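Local coordinates for protein pectate lyase (Bacillus, PDB 3VMV) that probably cleaves polygalacturonate, the demethylated backbone of pectin, by beta-elimination as a secreted pectate lyase, at residues 211-223 with 298-312. Residues are numbered along the deposited sequence; the frame is centred on the assembly and turned at random.
Sequences IRYADVHMFNNYF and FTPPYSYQVQSATQA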
# COMPACT_ATOMS: atom_id res chain seq x y z
N ILE A 211 0.15 -11.24 3.33
CA ILE A 211 -1.21 -11.04 3.83
C ILE A 211 -1.48 -12.02 4.94
O ILE A 211 -1.48 -13.22 4.72
CB ILE A 211 -2.29 -11.23 2.72
CG1 ILE A 211 -1.98 -10.38 1.49
CG2 ILE A 211 -3.70 -10.86 3.26
CD1 ILE A 211 -2.82 -10.78 0.28
N ARG A 212 -1.79 -11.50 6.14
CA ARG A 212 -2.30 -12.31 7.24
C ARG A 212 -3.78 -12.03 7.46
O ARG A 212 -4.14 -10.86 7.61
CB ARG A 212 -1.57 -12.05 8.56
CG ARG A 212 -0.12 -12.52 8.58
CD ARG A 212 0.49 -12.03 9.89
NE ARG A 212 1.81 -12.61 10.20
CZ ARG A 212 2.96 -11.96 9.96
NH1 ARG A 212 2.97 -10.76 9.38
NH2 ARG A 212 4.11 -12.55 10.29
N TYR A 213 -4.61 -13.08 7.48
CA TYR A 213 -6.05 -13.01 7.88
C TYR A 213 -7.00 -12.28 6.95
O TYR A 213 -8.18 -12.69 6.81
CB TYR A 213 -6.28 -12.38 9.30
CG TYR A 213 -5.47 -13.02 10.40
CD1 TYR A 213 -5.83 -14.27 10.92
CD2 TYR A 213 -4.33 -12.40 10.88
CE1 TYR A 213 -5.06 -14.89 11.92
CE2 TYR A 213 -3.57 -13.00 11.87
CZ TYR A 213 -3.94 -14.24 12.38
OH TYR A 213 -3.18 -14.85 13.34
N ALA A 214 -6.52 -11.20 6.34
CA ALA A 214 -7.41 -10.26 5.63
C ALA A 214 -8.02 -10.80 4.33
O ALA A 214 -7.44 -11.67 3.69
CB ALA A 214 -6.66 -9.01 5.30
N ASP A 215 -9.21 -10.28 4.01
CA ASP A 215 -9.76 -10.39 2.65
C ASP A 215 -9.22 -9.24 1.79
O ASP A 215 -9.29 -8.03 2.15
CB ASP A 215 -11.29 -10.31 2.70
CG ASP A 215 -11.92 -11.56 3.36
OD1 ASP A 215 -11.25 -12.60 3.40
OD2 ASP A 215 -13.06 -11.46 3.86
N VAL A 216 -8.69 -9.63 0.62
CA VAL A 216 -7.97 -8.74 -0.27
C VAL A 216 -8.36 -9.04 -1.72
O VAL A 216 -8.50 -10.21 -2.09
CB VAL A 216 -6.47 -8.94 -0.09
CG1 VAL A 216 -5.68 -8.12 -1.06
CG2 VAL A 216 -6.08 -8.62 1.35
N HIS A 217 -8.54 -8.01 -2.54
CA HIS A 217 -8.74 -8.16 -3.98
C HIS A 217 -7.56 -7.51 -4.69
O HIS A 217 -7.28 -6.35 -4.43
CB HIS A 217 -10.05 -7.47 -4.34
CG HIS A 217 -10.48 -7.58 -5.78
ND1 HIS A 217 -11.34 -6.64 -6.31
CD2 HIS A 217 -10.24 -8.48 -6.75
CE1 HIS A 217 -11.62 -6.98 -7.57
NE2 HIS A 217 -10.95 -8.08 -7.86
N MET A 218 -6.88 -8.26 -5.54
CA MET A 218 -5.83 -7.71 -6.39
C MET A 218 -6.23 -7.91 -7.84
O MET A 218 -6.35 -9.07 -8.29
CB MET A 218 -4.51 -8.42 -6.13
CG MET A 218 -4.14 -8.42 -4.66
SD MET A 218 -2.42 -8.94 -4.39
CE MET A 218 -1.49 -7.48 -4.86
N PHE A 219 -6.49 -6.80 -8.53
CA PHE A 219 -6.80 -6.91 -9.96
C PHE A 219 -6.03 -5.94 -10.82
O PHE A 219 -5.74 -4.81 -10.43
CB PHE A 219 -8.33 -6.83 -10.23
CG PHE A 219 -8.97 -5.47 -9.94
CD1 PHE A 219 -9.21 -4.57 -10.98
CD2 PHE A 219 -9.39 -5.14 -8.66
CE1 PHE A 219 -9.85 -3.36 -10.77
CE2 PHE A 219 -10.02 -3.90 -8.42
CZ PHE A 219 -10.26 -3.00 -9.48
N ASN A 220 -5.68 -6.39 -12.04
CA ASN A 220 -5.11 -5.49 -13.04
C ASN A 220 -3.81 -4.87 -12.58
O ASN A 220 -3.49 -3.77 -13.04
CB ASN A 220 -6.11 -4.38 -13.45
CG ASN A 220 -7.25 -4.90 -14.33
OD1 ASN A 220 -7.25 -6.07 -14.85
ND2 ASN A 220 -8.23 -4.07 -14.50
N ASN A 221 -3.06 -5.58 -11.75
CA ASN A 221 -1.67 -5.15 -11.45
C ASN A 221 -0.67 -5.81 -12.39
O ASN A 221 -0.99 -6.85 -13.02
CB ASN A 221 -1.29 -5.50 -10.00
CG ASN A 221 -2.27 -4.97 -8.99
OD1 ASN A 221 -2.28 -3.77 -8.65
ND2 ASN A 221 -3.14 -5.86 -8.51
N TYR A 222 0.52 -5.21 -12.49
CA TYR A 222 1.62 -5.69 -13.31
C TYR A 222 2.77 -5.99 -12.38
O TYR A 222 3.32 -5.07 -11.79
CB TYR A 222 1.99 -4.59 -14.32
CG TYR A 222 3.11 -4.85 -15.31
CD1 TYR A 222 3.68 -6.10 -15.43
CD2 TYR A 222 3.50 -3.85 -16.16
CE1 TYR A 222 4.72 -6.28 -16.37
CE2 TYR A 222 4.53 -4.03 -17.09
CZ TYR A 222 5.10 -5.26 -17.20
OH TYR A 222 6.08 -5.40 -18.14
N PHE A 223 3.03 -7.29 -12.20
CA PHE A 223 4.12 -7.79 -11.34
C PHE A 223 5.27 -8.16 -12.26
O PHE A 223 5.07 -8.88 -13.26
CB PHE A 223 3.68 -9.07 -10.66
CG PHE A 223 2.53 -8.94 -9.65
CD1 PHE A 223 2.79 -9.03 -8.29
CD2 PHE A 223 1.20 -8.82 -10.08
CE1 PHE A 223 1.77 -9.06 -7.35
CE2 PHE A 223 0.16 -8.83 -9.15
CZ PHE A 223 0.44 -8.92 -7.76
N PHE A 298 -13.83 -16.89 -2.76
CA PHE A 298 -13.93 -15.48 -2.33
C PHE A 298 -13.90 -14.49 -3.51
O PHE A 298 -12.97 -14.50 -4.34
CB PHE A 298 -12.81 -15.11 -1.36
CG PHE A 298 -12.76 -13.64 -1.06
CD1 PHE A 298 -13.73 -13.04 -0.29
CD2 PHE A 298 -11.77 -12.86 -1.64
CE1 PHE A 298 -13.68 -11.65 -0.05
CE2 PHE A 298 -11.72 -11.50 -1.41
CZ PHE A 298 -12.68 -10.89 -0.62
N THR A 299 -14.95 -13.65 -3.56
CA THR A 299 -15.07 -12.48 -4.43
C THR A 299 -15.49 -11.30 -3.53
O THR A 299 -16.27 -11.47 -2.59
CB THR A 299 -16.20 -12.81 -5.44
OG1 THR A 299 -15.80 -13.96 -6.22
CG2 THR A 299 -16.49 -11.70 -6.36
N PRO A 300 -14.99 -10.07 -3.82
CA PRO A 300 -15.26 -8.96 -2.93
C PRO A 300 -16.68 -8.42 -3.13
O PRO A 300 -17.31 -8.57 -4.19
CB PRO A 300 -14.22 -7.91 -3.35
CG PRO A 300 -14.02 -8.20 -4.86
CD PRO A 300 -14.09 -9.70 -4.93
N PRO A 301 -17.19 -7.78 -2.10
CA PRO A 301 -18.58 -7.33 -2.05
C PRO A 301 -18.85 -5.99 -2.69
O PRO A 301 -19.71 -5.29 -2.18
CB PRO A 301 -18.84 -7.25 -0.55
CG PRO A 301 -17.51 -6.86 0.02
CD PRO A 301 -16.49 -7.57 -0.82
N TYR A 302 -18.16 -5.61 -3.75
CA TYR A 302 -18.39 -4.30 -4.33
C TYR A 302 -18.41 -4.40 -5.86
O TYR A 302 -17.91 -5.37 -6.42
CB TYR A 302 -17.33 -3.27 -3.87
CG TYR A 302 -15.88 -3.72 -4.03
CD1 TYR A 302 -15.31 -3.89 -5.29
CD2 TYR A 302 -15.09 -4.00 -2.92
CE1 TYR A 302 -13.99 -4.30 -5.45
CE2 TYR A 302 -13.75 -4.41 -3.08
CZ TYR A 302 -13.22 -4.54 -4.32
OH TYR A 302 -11.90 -4.93 -4.45
N SER A 303 -18.99 -3.38 -6.49
CA SER A 303 -18.96 -3.24 -7.94
C SER A 303 -17.60 -2.73 -8.37
O SER A 303 -16.99 -1.94 -7.66
CB SER A 303 -20.03 -2.23 -8.34
OG SER A 303 -21.33 -2.66 -7.93
N TYR A 304 -17.15 -3.11 -9.57
CA TYR A 304 -15.90 -2.62 -10.08
C TYR A 304 -15.83 -2.88 -11.59
O TYR A 304 -16.63 -3.65 -12.14
CB TYR A 304 -14.69 -3.23 -9.33
CG TYR A 304 -14.55 -4.73 -9.49
CD1 TYR A 304 -13.67 -5.29 -10.41
CD2 TYR A 304 -15.34 -5.61 -8.72
CE1 TYR A 304 -13.56 -6.66 -10.59
CE2 TYR A 304 -15.22 -7.00 -8.87
CZ TYR A 304 -14.33 -7.53 -9.82
OH TYR A 304 -14.25 -8.89 -9.93
N GLN A 305 -14.88 -2.22 -12.23
CA GLN A 305 -14.59 -2.45 -13.64
C GLN A 305 -13.23 -3.07 -13.73
O GLN A 305 -12.29 -2.58 -13.05
CB GLN A 305 -14.60 -1.10 -14.37
CG GLN A 305 -15.98 -0.53 -14.47
CD GLN A 305 -16.83 -1.27 -15.46
OE1 GLN A 305 -16.39 -1.55 -16.58
NE2 GLN A 305 -18.06 -1.60 -15.06
N VAL A 306 -13.10 -4.10 -14.56
CA VAL A 306 -11.83 -4.83 -14.65
C VAL A 306 -11.46 -5.06 -16.10
O VAL A 306 -12.27 -5.50 -16.92
CB VAL A 306 -11.88 -6.13 -13.80
CG1 VAL A 306 -13.00 -7.08 -14.27
CG2 VAL A 306 -10.52 -6.84 -13.83
N GLN A 307 -10.23 -4.67 -16.45
CA GLN A 307 -9.68 -4.90 -17.80
C GLN A 307 -9.13 -6.31 -17.94
O GLN A 307 -8.97 -7.03 -16.96
CB GLN A 307 -8.53 -3.93 -18.03
CG GLN A 307 -8.89 -2.46 -17.94
CD GLN A 307 -7.64 -1.62 -18.19
OE1 GLN A 307 -6.75 -1.57 -17.35
NE2 GLN A 307 -7.52 -1.11 -19.39
N SER A 308 -8.81 -6.73 -19.16
CA SER A 308 -8.04 -7.96 -19.29
C SER A 308 -6.64 -7.73 -18.71
O SER A 308 -6.21 -6.58 -18.52
CB SER A 308 -7.92 -8.35 -20.76
OG SER A 308 -7.06 -7.45 -21.45
N ALA A 309 -5.94 -8.81 -18.43
CA ALA A 309 -4.57 -8.69 -17.90
C ALA A 309 -3.68 -7.93 -18.85
O ALA A 309 -2.84 -7.14 -18.40
CB ALA A 309 -3.99 -10.09 -17.62
N THR A 310 -3.81 -8.15 -20.15
CA THR A 310 -2.90 -7.48 -21.08
C THR A 310 -3.28 -6.03 -21.27
O THR A 310 -2.40 -5.18 -21.44
CB THR A 310 -2.82 -8.20 -22.42
OG1 THR A 310 -4.15 -8.34 -22.97
CG2 THR A 310 -2.18 -9.60 -22.24
N GLN A 311 -4.57 -5.70 -21.20
CA GLN A 311 -4.95 -4.30 -21.25
C GLN A 311 -4.45 -3.61 -20.00
O GLN A 311 -3.98 -2.47 -20.06
CB GLN A 311 -6.47 -4.20 -21.28
CG GLN A 311 -7.07 -4.59 -22.64
CD GLN A 311 -8.57 -4.93 -22.55
OE1 GLN A 311 -9.18 -4.98 -21.47
NE2 GLN A 311 -9.17 -5.19 -23.72
N ALA A 312 -4.56 -4.29 -18.87
CA ALA A 312 -4.05 -3.69 -17.64
C ALA A 312 -2.56 -3.44 -17.69
O ALA A 312 -2.08 -2.40 -17.22
CB ALA A 312 -4.42 -4.55 -16.46
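The irregular chain 298-308 runs along strand 215-219 without pairing to its backbone, closest at His217 and Pro300 (CA to CA 6.7 Å), and at the far end helix 309-319 draws up to Asn220, whose CA is 5.1 Å from that of Ala312. Asp215, His217 and Phe219 all send their side chains to this side. His217 is sandwiched: on one face of its imidazole sits Pro300, with CG 3.7 Å from the ring centroid in a CH-pi contact, and at the other lies the Phe219 ring. The imidazole's edge meets the Tyr302 hydroxyl, ND1 to OH 2.6 Å, in a hydrogen bond whose proton could belong to either. CE1 points into the face of Tyr304, an edge-to-face pair with planes 71° apart. With NE2 bonded to Glu242 of strand 238-242, both ring nitrogens are held; Thr195 in turn bonds the Tyr302 hydroxyl. This is the outer surface of a right-handed parallel beta-helix, the fold of family 1 pectate lyases: strand 215-219 lies between 192-197 and 238-242 of adjacent coils, and the C-terminal chain lies over this face, Pro300 and Tyr304 also touching Phe240. Phe219 has CG between backbone N and carbonyl carbon (chi1 67°), a setting in which its ring leans on His217; Tyr304 CD1 sits over the ring's centre, and CD1 touches Val306 CG2 at 3.9 Å. Back at the start of the strand, the Asp215 carboxylate stacks on the Phe298 ring, planes 27° apart, with CB 3.6 Å from CZ; a salt bridge to Arg238 holds that carboxylate. Beyond the strand, the Asn220 amide faces the Gln307 backbone, while its CB packs on Ala312 CB at 3.5 Å. Ser308, the helix N-cap, forms a capping box with Gln311: Gln311 N donates to Ser308 OG, and Ser308 N to Gln311 OE1 at 2.9 Å.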